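Side-chain contacts in inositol-1-monophosphatase (Nostoc sp., PDB 5ZHH), which catalyses the hydrolysis of inositol monophosphates to inositol and phosphate, probably with the help of magnesium ions: residues Leu127-Gly130 and Ala136-Asn139; Gln5-Ile10 and Asn80-Ala85; Pro88-Thr93 and Ser190-Leu195. One frame throughout, in Å; residues are numbered along the deposited sequence.

In the fold
All three contacts involve the larger sheet. Contact 1 is a hairpin near its far end, partly buried, held by backbone ladder bonds, with the Phe-128 ring packed on the methylenes of Arg-138 on one face and a watered polar row on the other. Contact 2 sets the first helix against strand 82-90 and is buried and aromatic, without a hydrogen bond between its segments. It touches contact 1 where Leu-8 and Gln-5 meet Arg-129. Contact 3, its centre about 7 Å from the centre of the chain, starts where strand 82-90 ends and is buried yet polar: one carboxylate meets a helix N-terminus. Apolar packing lies beneath the helix, and polar bonds gather at the probable active site.

Contact 1: Leu127-Gly130 and Ala136-Asn139; sequences LFRG and ATRN
Phe-128 and Arg-138 face each other as a non-hydrogen-bonded pair in the antiparallel hairpin of strands 126-131 and 135-138, with side chains alongside one another on the same sheet face. Methylenes of Arg-138 make the contact: its CG sits over one face of the ring toward the rim, 4.0 Å from the centroid in a CH-pi contact, and CD reaches CE2 of Phe-128 at 3.5 Å. CG of Arg-138 is anti to the backbone N (chi1 173°), which lays the chain over the ring, while the guanidinium is turned 59° from the ring plane. Leu-222 of helix 213-225 also touches Phe-128; an alanine here would probably leave the Arg-138 methylenes without their apolar partner and open a gap beneath that helix.

Backbone bonds supply the ladder. Arg-129 and Thr-137 form a hydrogen-bonded pair, N of Arg-129 to O of Thr-137 at 2.9 Å and N of Thr-137 to O of Arg-129 at 2.8 Å. At the open end, N of Asn-139 gives to O of Leu-127, but the return acceptor is a side chain: N of Leu-127 donates to OD1 of Asn-139 at 2.8 Å, so an amide takes the place of a main-chain carbonyl. ND2 of Asn-139 binds Asp-125 O.

Water-mediated bonds line the other face. OG1 of Thr-137 shares one water with Leu-127 O and another, 2.7 Å from OG1, with Arg-129 O. The first water also lies in the plane of the Arg-129 guanidinium, at its edge, and Arg-129 NE binds Thr-12 of helix 3-25. Chemically, the Phe-128 side thus offers ring and methylenes near helix 213-225, whereas the other sets Leu-127 against helix 3-25 beside a hydrated Thr-137 hydroxyl and the Arg-129 side chain.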
loop_
_atom_site.group_PDB
_atom_site.type_symbol
_atom_site.label_atom_id
_atom_site.label_comp_id
_atom_site.label_asym_id
_atom_site.label_seq_id
_atom_site.Cartn_x
_atom_site.Cartn_y
_atom_site.Cartn_z
ATOM N N LEU A 127 0.679 -5.609 -10.983
ATOM C CA LEU A 127 0.141 -5.540 -12.335
ATOM C C LEU A 127 1.260 -5.884 -13.312
ATOM O O LEU A 127 2.196 -5.102 -13.486
ATOM C CB LEU A 127 -0.422 -4.142 -12.596
ATOM C CG LEU A 127 -0.928 -3.846 -14.002
ATOM C CD1 LEU A 127 -2.105 -4.751 -14.311
ATOM C CD2 LEU A 127 -1.327 -2.357 -14.123
ATOM N N PHE A 128 1.177 -7.059 -13.933
ATOM C CA PHE A 128 2.162 -7.493 -14.916
ATOM C C PHE A 128 1.612 -7.238 -16.313
ATOM O O PHE A 128 0.472 -7.606 -16.613
ATOM C CB PHE A 128 2.505 -8.975 -14.741
ATOM C CG PHE A 128 3.113 -9.308 -13.394
ATOM C CD1 PHE A 128 2.302 -9.606 -12.303
ATOM C CD2 PHE A 128 4.487 -9.326 -13.226
ATOM C CE1 PHE A 128 2.853 -9.901 -11.056
ATOM C CE2 PHE A 128 5.051 -9.643 -11.990
ATOM C CZ PHE A 128 4.231 -9.920 -10.904
ATOM N N ARG A 129 2.420 -6.619 -17.165
ATOM C CA ARG A 129 1.962 -6.231 -18.492
ATOM C C ARG A 129 3.051 -6.507 -19.515
ATOM O O ARG A 129 4.227 -6.216 -19.275
ATOM C CB ARG A 129 1.560 -4.746 -18.532
ATOM C CG ARG A 129 0.272 -4.442 -17.771
ATOM C CD ARG A 129 0.152 -2.961 -17.437
ATOM N NE ARG A 129 0.119 -2.085 -18.606
ATOM C CZ ARG A 129 1.158 -1.355 -19.006
ATOM N NH1 ARG A 129 2.301 -1.423 -18.337
ATOM N NH2 ARG A 129 1.059 -0.557 -20.064
ATOM N N GLY A 130 2.653 -7.070 -20.649
ATOM C CA GLY A 130 3.588 -7.333 -21.724
ATOM C C GLY A 130 2.876 -7.410 -23.051
ATOM O O GLY A 130 1.711 -7.810 -23.127
ATOM N N ALA A 136 8.126 -5.825 -21.047
ATOM C CA ALA A 136 7.425 -6.408 -19.920
ATOM C C ALA A 136 7.645 -5.544 -18.690
ATOM O O ALA A 136 8.765 -5.080 -18.436
ATOM C CB ALA A 136 7.903 -7.847 -19.648
ATOM N N THR A 137 6.571 -5.335 -17.930
ATOM C CA THR A 137 6.620 -4.497 -16.747
ATOM C C THR A 137 5.811 -5.128 -15.627
ATOM O O THR A 137 4.875 -5.898 -15.858
ATOM C CB THR A 137 6.052 -3.085 -16.991
ATOM O OG1 THR A 137 4.700 -3.197 -17.451
ATOM C CG2 THR A 137 6.888 -2.317 -17.998
ATOM N N ARG A 138 6.177 -4.760 -14.405
ATOM C CA ARG A 138 5.333 -4.942 -13.236
ATOM C C ARG A 138 5.141 -3.587 -12.569
ATOM O O ARG A 138 6.116 -2.866 -12.319
ATOM C CB ARG A 138 5.916 -5.967 -12.259
ATOM C CG ARG A 138 5.141 -6.050 -10.950
ATOM C CD ARG A 138 5.878 -6.924 -9.949
ATOM N NE ARG A 138 7.267 -6.507 -9.784
ATOM C CZ ARG A 138 7.686 -5.593 -8.919
ATOM N NH1 ARG A 138 6.817 -4.968 -8.133
ATOM N NH2 ARG A 138 8.979 -5.285 -8.853
ATOM N N ASN A 139 3.881 -3.235 -12.316
ATOM C CA ASN A 139 3.517 -1.903 -11.827
ATOM C C ASN A 139 4.194 -0.810 -12.651
ATOM O O ASN A 139 4.679 0.201 -12.125
ATOM C CB ASN A 139 3.817 -1.774 -10.331
ATOM C CG ASN A 139 2.921 -2.680 -9.490
ATOM O OD1 ASN A 139 1.991 -3.291 -10.012
ATOM N ND2 ASN A 139 3.195 -2.768 -8.193
HETATM O O HOH W 1 2.947 -3.130 -15.338
HETATM O O HOH W 2 4.692 -3.292 -20.119
#

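Contact 2: Gln5-Ile10 and Asn80-Ala85; sequences QTFLDI and NEYLWA
Phe-7 points from helix 3-25 toward strand 82-90 and turns the edge of its ring to the face of Tyr-82. The pair is an offset edge-to-face stack, with centroids 5.3 Å apart and planes at 63°. The two side chains cross at roughly a right angle, and contact is made at the CE2 and CZ end of Phe-7: CE2 comes within 3.7 Å of CE1 of Tyr-82. Both residues have CG anti to the carbonyl carbon (chi1 -62° for Phe-7), which lets the rings reach each other although the backbones stay well apart.

Trp-84 approaches with the far corner of its indole. CH2 lies 3.8 Å from the carbonyl O of Phe-7, which sits in the indole plane at the edge, and 4.2 Å from CB of Phe-7. NE1 of the indole binds His-65, whose ring also stacks on Tyr-82. Behind Tyr-82, CG of Glu-81 lies over the centre of one ring face, and an Asx turn, N of Tyr-82 to OD1 of Asn-80 at 2.8 Å, shapes the entry to the strand. Phe-62 meets Phe-7 edge-to-face, completing an aromatic cluster that joins the N-terminal helix to the large sheet in the layered alpha/beta sandwich of the inositol monophosphatase family.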
loop_
_atom_site.group_PDB
_atom_site.type_symbol
_atom_site.label_atom_id
_atom_site.label_comp_id
_atom_site.label_asym_id
_atom_site.label_seq_id
_atom_site.Cartn_x
_atom_site.Cartn_y
_atom_site.Cartn_z
ATOM N N GLN A 5 -0.242 -1.768 -28.536
ATOM C CA GLN A 5 -0.387 -0.895 -27.376
ATOM C C GLN A 5 -1.854 -0.596 -27.090
ATOM O O GLN A 5 -2.266 -0.525 -25.928
ATOM C CB GLN A 5 0.391 0.401 -27.603
ATOM C CG GLN A 5 0.403 1.335 -26.409
ATOM C CD GLN A 5 1.288 0.818 -25.293
ATOM O OE1 GLN A 5 2.483 0.597 -25.493
ATOM N NE2 GLN A 5 0.710 0.627 -24.111
ATOM N N THR A 6 -2.658 -0.422 -28.140
ATOM C CA THR A 6 -4.091 -0.218 -27.947
ATOM C C THR A 6 -4.732 -1.434 -27.288
ATOM O O THR A 6 -5.537 -1.293 -26.358
ATOM C CB THR A 6 -4.752 0.086 -29.293
ATOM O OG1 THR A 6 -4.283 1.348 -29.771
ATOM C CG2 THR A 6 -6.273 0.134 -29.163
ATOM N N PHE A 7 -4.368 -2.640 -27.743
ATOM C CA PHE A 7 -4.867 -3.853 -27.105
ATOM C C PHE A 7 -4.422 -3.928 -25.655
ATOM O O PHE A 7 -5.214 -4.271 -24.770
ATOM C CB PHE A 7 -4.369 -5.089 -27.858
ATOM C CG PHE A 7 -4.847 -5.172 -29.271
ATOM C CD1 PHE A 7 -6.083 -4.673 -29.623
ATOM C CD2 PHE A 7 -4.055 -5.749 -30.249
ATOM C CE1 PHE A 7 -6.530 -4.749 -30.934
ATOM C CE2 PHE A 7 -4.496 -5.831 -31.560
ATOM C CZ PHE A 7 -5.733 -5.328 -31.903
ATOM N N LEU A 8 -3.157 -3.594 -25.399
ATOM C CA LEU A 8 -2.608 -3.672 -24.051
ATOM C C LEU A 8 -3.268 -2.665 -23.114
ATOM O O LEU A 8 -3.499 -2.965 -21.933
ATOM C CB LEU A 8 -1.093 -3.458 -24.110
ATOM C CG LEU A 8 -0.353 -3.442 -22.777
ATOM C CD1 LEU A 8 -0.518 -4.788 -22.086
ATOM C CD2 LEU A 8 1.117 -3.100 -22.974
ATOM N N ASP A 9 -3.557 -1.460 -23.614
ATOM C CA ASP A 9 -4.244 -0.460 -22.802
ATOM C C ASP A 9 -5.588 -0.980 -22.313
ATOM O O ASP A 9 -5.955 -0.787 -21.150
ATOM C CB ASP A 9 -4.450 0.835 -23.597
ATOM C CG ASP A 9 -3.164 1.597 -23.842
ATOM O OD1 ASP A 9 -2.149 1.316 -23.170
ATOM O OD2 ASP A 9 -3.180 2.494 -24.712
ATOM N N ILE A 10 -6.358 -1.607 -23.207
ATOM C CA ILE A 10 -7.701 -2.049 -22.846
ATOM C C ILE A 10 -7.642 -3.269 -21.935
ATOM O O ILE A 10 -8.420 -3.389 -20.979
ATOM C CB ILE A 10 -8.528 -2.332 -24.112
ATOM C CG1 ILE A 10 -8.732 -1.044 -24.904
ATOM C CG2 ILE A 10 -9.873 -2.939 -23.741
ATOM C CD1 ILE A 10 -9.226 0.091 -24.068
ATOM N N ASN A 80 -10.833 -16.986 -35.430
ATOM C CA ASN A 80 -10.688 -15.551 -35.640
ATOM C C ASN A 80 -9.229 -15.138 -35.503
ATOM O O ASN A 80 -8.463 -15.726 -34.735
ATOM C CB ASN A 80 -11.551 -14.798 -34.620
ATOM C CG ASN A 80 -11.670 -13.298 -34.907
ATOM O OD1 ASN A 80 -10.705 -12.626 -35.277
ATOM N ND2 ASN A 80 -12.870 -12.770 -34.708
ATOM N N GLU A 81 -8.847 -14.112 -36.264
ATOM C CA GLU A 81 -7.508 -13.558 -36.120
ATOM C C GLU A 81 -7.246 -13.130 -34.680
ATOM O O GLU A 81 -6.139 -13.310 -34.164
ATOM C CB GLU A 81 -7.325 -12.379 -37.075
ATOM C CG GLU A 81 -5.985 -11.686 -36.951
ATOM C CD GLU A 81 -5.853 -10.496 -37.880
ATOM O OE1 GLU A 81 -6.890 -9.996 -38.366
ATOM O OE2 GLU A 81 -4.708 -10.074 -38.136
ATOM N N TYR A 82 -8.257 -12.579 -34.011
ATOM C CA TYR A 82 -8.124 -12.095 -32.642
ATOM C C TYR A 82 -8.945 -12.971 -31.708
ATOM O O TYR A 82 -10.168 -13.077 -31.862
ATOM C CB TYR A 82 -8.570 -10.636 -32.536
ATOM C CG TYR A 82 -7.745 -9.701 -33.384
ATOM C CD1 TYR A 82 -6.425 -9.424 -33.061
ATOM C CD2 TYR A 82 -8.289 -9.091 -34.509
ATOM C CE1 TYR A 82 -5.663 -8.571 -33.830
ATOM C CE2 TYR A 82 -7.533 -8.234 -35.289
ATOM C CZ TYR A 82 -6.222 -7.977 -34.944
ATOM O OH TYR A 82 -5.464 -7.125 -35.713
ATOM N N LEU A 83 -8.275 -13.584 -30.737
ATOM C CA LEU A 83 -8.922 -14.463 -29.771
ATOM C C LEU A 83 -8.371 -14.139 -28.394
ATOM O O LEU A 83 -7.176 -14.326 -28.146
ATOM C CB LEU A 83 -8.693 -15.944 -30.109
ATOM C CG LEU A 83 -9.342 -16.943 -29.145
ATOM C CD1 LEU A 83 -10.852 -16.780 -29.169
ATOM C CD2 LEU A 83 -8.953 -18.384 -29.488
ATOM N N TRP A 84 -9.241 -13.669 -27.500
ATOM C CA TRP A 84 -8.851 -13.341 -26.135
ATOM C C TRP A 84 -9.019 -14.576 -25.260
ATOM O O TRP A 84 -10.072 -15.223 -25.282
ATOM C CB TRP A 84 -9.690 -12.190 -25.579
ATOM C CG TRP A 84 -9.419 -10.867 -26.220
ATOM C CD1 TRP A 84 -10.038 -10.353 -27.320
ATOM C CD2 TRP A 84 -8.477 -9.874 -25.787
ATOM N NE1 TRP A 84 -9.532 -9.111 -27.610
ATOM C CE2 TRP A 84 -8.569 -8.795 -26.688
ATOM C CE3 TRP A 84 -7.552 -9.803 -24.740
ATOM C CZ2 TRP A 84 -7.779 -7.650 -26.570
ATOM C CZ3 TRP A 84 -6.765 -8.660 -24.622
ATOM C CH2 TRP A 84 -6.886 -7.600 -25.534
ATOM N N ALA A 85 -7.973 -14.916 -24.517
ATOM C CA ALA A 85 -7.985 -16.039 -23.584
ATOM C C ALA A 85 -8.046 -15.453 -22.179
ATOM O O ALA A 85 -7.060 -14.877 -21.699
ATOM C CB ALA A 85 -6.758 -16.929 -23.776
#

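Contact 3: Pro88-Thr93 and Ser190-Leu195; sequences PLDGTT and SAALDL
Asp-90, where strand 82-90 stops, faces the first turn of helix 191-199, whose N-cap is Ser-190, while the chain on its own side turns through Gly-91 into helix 92-97. OD2 of Asp-90 makes the direct hydrogen bonds across the contact. It accepts from OG of Ser-190 at 2.7 Å and from the backbone N of Ala-192 at 2.9 Å; the two donors arrive from opposite faces of the carboxylate plane, the amide on the syn side. The amide bond is fairly straight, at 162° about its hydrogen. CG of Asp-90 stands anti to the backbone N (chi1 -176°), which carries the carboxylate out to the helix end. Ser-190 OG is used twice, since it also accepts from N of Leu-193 at 3.2 Å as the capping bond.

Asp-90 belongs to the DPLDGT signature of the inositol monophosphatase family, whose aspartates bind the catalytic metal ions in relatives. Consistent with such a site, its OD1 lies close to carboxylate oxygens of Asp-87 and Asp-215.

OD1 reaches the helix through a water, which donates to it at 2.6 Å and accepts from N of Ala-191. CB of Ala-192 lies 3.4 Å from OD2 of Asp-90. Gly-91 has a positive phi of 95°, at which a side chain would run into the carbonyl O of Asp-90 and press toward CB of Ser-190. Cys-103, from the neighbouring strand 103-110, touches the side chains of Asp-90, Ser-190 and Ala-192.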
loop_
_atom_site.group_PDB
_atom_site.type_symbol
_atom_site.label_atom_id
_atom_site.label_comp_id
_atom_site.label_asym_id
_atom_site.label_seq_id
_atom_site.Cartn_x
_atom_site.Cartn_y
_atom_site.Cartn_z
ATOM N N PRO A 88 -10.972 -15.096 -15.475
ATOM C CA PRO A 88 -11.414 -14.044 -14.549
ATOM C C PRO A 88 -10.936 -14.261 -13.125
ATOM O O PRO A 88 -11.004 -13.326 -12.319
ATOM C CB PRO A 88 -12.943 -14.120 -14.633
ATOM C CG PRO A 88 -13.218 -15.550 -15.027
ATOM C CD PRO A 88 -12.085 -15.940 -15.945
ATOM N N LEU A 89 -10.478 -15.469 -12.788
ATOM C CA LEU A 89 -9.994 -15.755 -11.437
ATOM C C LEU A 89 -9.142 -17.027 -11.528
ATOM O O LEU A 89 -9.654 -18.136 -11.381
ATOM C CB LEU A 89 -11.138 -15.904 -10.453
ATOM C CG LEU A 89 -10.865 -16.280 -8.995
ATOM C CD1 LEU A 89 -9.661 -15.554 -8.451
ATOM C CD2 LEU A 89 -12.101 -15.972 -8.145
ATOM N N ASP A 90 -7.849 -16.844 -11.780
ATOM C CA ASP A 90 -6.908 -17.956 -11.723
ATOM C C ASP A 90 -6.485 -18.154 -10.276
ATOM O O ASP A 90 -6.186 -17.183 -9.576
ATOM C CB ASP A 90 -5.686 -17.688 -12.599
ATOM C CG ASP A 90 -4.738 -18.872 -12.646
ATOM O OD1 ASP A 90 -5.222 -20.022 -12.771
ATOM O OD2 ASP A 90 -3.513 -18.656 -12.521
ATOM N N GLY A 91 -6.491 -19.400 -9.815
ATOM C CA GLY A 91 -6.205 -19.684 -8.422
ATOM C C GLY A 91 -7.475 -19.784 -7.599
ATOM O O GLY A 91 -7.563 -19.207 -6.513
ATOM N N THR A 92 -8.473 -20.510 -8.109
ATOM C CA THR A 92 -9.776 -20.535 -7.452
ATOM C C THR A 92 -9.708 -21.213 -6.088
ATOM O O THR A 92 -10.359 -20.762 -5.142
ATOM C CB THR A 92 -10.815 -21.214 -8.345
ATOM O OG1 THR A 92 -10.325 -22.489 -8.773
ATOM C CG2 THR A 92 -11.111 -20.353 -9.564
ATOM N N THR A 93 -8.952 -22.312 -5.971
ATOM C CA THR A 93 -8.774 -22.953 -4.669
ATOM C C THR A 93 -8.150 -21.990 -3.666
ATOM O O THR A 93 -8.626 -21.862 -2.529
ATOM C CB THR A 93 -7.918 -24.216 -4.821
ATOM O OG1 THR A 93 -8.610 -25.170 -5.632
ATOM C CG2 THR A 93 -7.626 -24.845 -3.472
ATOM N N SER A 190 -1.234 -20.794 -8.535
ATOM C CA SER A 190 -1.705 -19.979 -9.659
ATOM C C SER A 190 -0.701 -20.059 -10.802
ATOM O O SER A 190 0.403 -19.514 -10.699
ATOM C CB SER A 190 -1.918 -18.521 -9.244
ATOM O OG SER A 190 -2.125 -17.709 -10.393
ATOM N N ALA A 191 -1.098 -20.705 -11.902
ATOM C CA ALA A 191 -0.200 -20.853 -13.047
ATOM C C ALA A 191 0.135 -19.503 -13.681
ATOM O O ALA A 191 1.271 -19.281 -14.119
ATOM C CB ALA A 191 -0.818 -21.804 -14.074
ATOM N N ALA A 192 -0.841 -18.589 -13.754
ATOM C CA ALA A 192 -0.561 -17.279 -14.338
ATOM C C ALA A 192 0.462 -16.520 -13.504
ATOM O O ALA A 192 1.413 -15.942 -14.045
ATOM C CB ALA A 192 -1.851 -16.466 -14.483
ATOM N N LEU A 193 0.299 -16.532 -12.178
ATOM C CA LEU A 193 1.285 -15.882 -11.321
ATOM C C LEU A 193 2.628 -16.589 -11.375
ATOM O O LEU A 193 3.670 -15.936 -11.257
ATOM C CB LEU A 193 0.780 -15.797 -9.879
ATOM C CG LEU A 193 -0.275 -14.701 -9.663
ATOM C CD1 LEU A 193 -0.792 -14.704 -8.225
ATOM C CD2 LEU A 193 0.292 -13.332 -10.033
ATOM N N ASP A 194 2.631 -17.913 -11.544
ATOM C CA ASP A 194 3.902 -18.607 -11.695
ATOM C C ASP A 194 4.655 -18.094 -12.917
ATOM O O ASP A 194 5.853 -17.812 -12.841
ATOM C CB ASP A 194 3.683 -20.121 -11.778
ATOM C CG ASP A 194 3.195 -20.711 -10.461
ATOM O OD1 ASP A 194 3.389 -20.062 -9.405
ATOM O OD2 ASP A 194 2.658 -21.840 -10.471
ATOM N N LEU A 195 3.955 -17.919 -14.042
ATOM C CA LEU A 195 4.588 -17.359 -15.233
ATOM C C LEU A 195 5.085 -15.939 -14.982
ATOM O O LEU A 195 6.199 -15.576 -15.392
ATOM C CB LEU A 195 3.594 -17.385 -16.394
ATOM C CG LEU A 195 3.401 -18.797 -16.967
ATOM C CD1 LEU A 195 2.082 -18.907 -17.706
ATOM C CD2 LEU A 195 4.556 -19.118 -17.892
HETATM O O HOH W 3 -3.776 -22.105 -12.141
#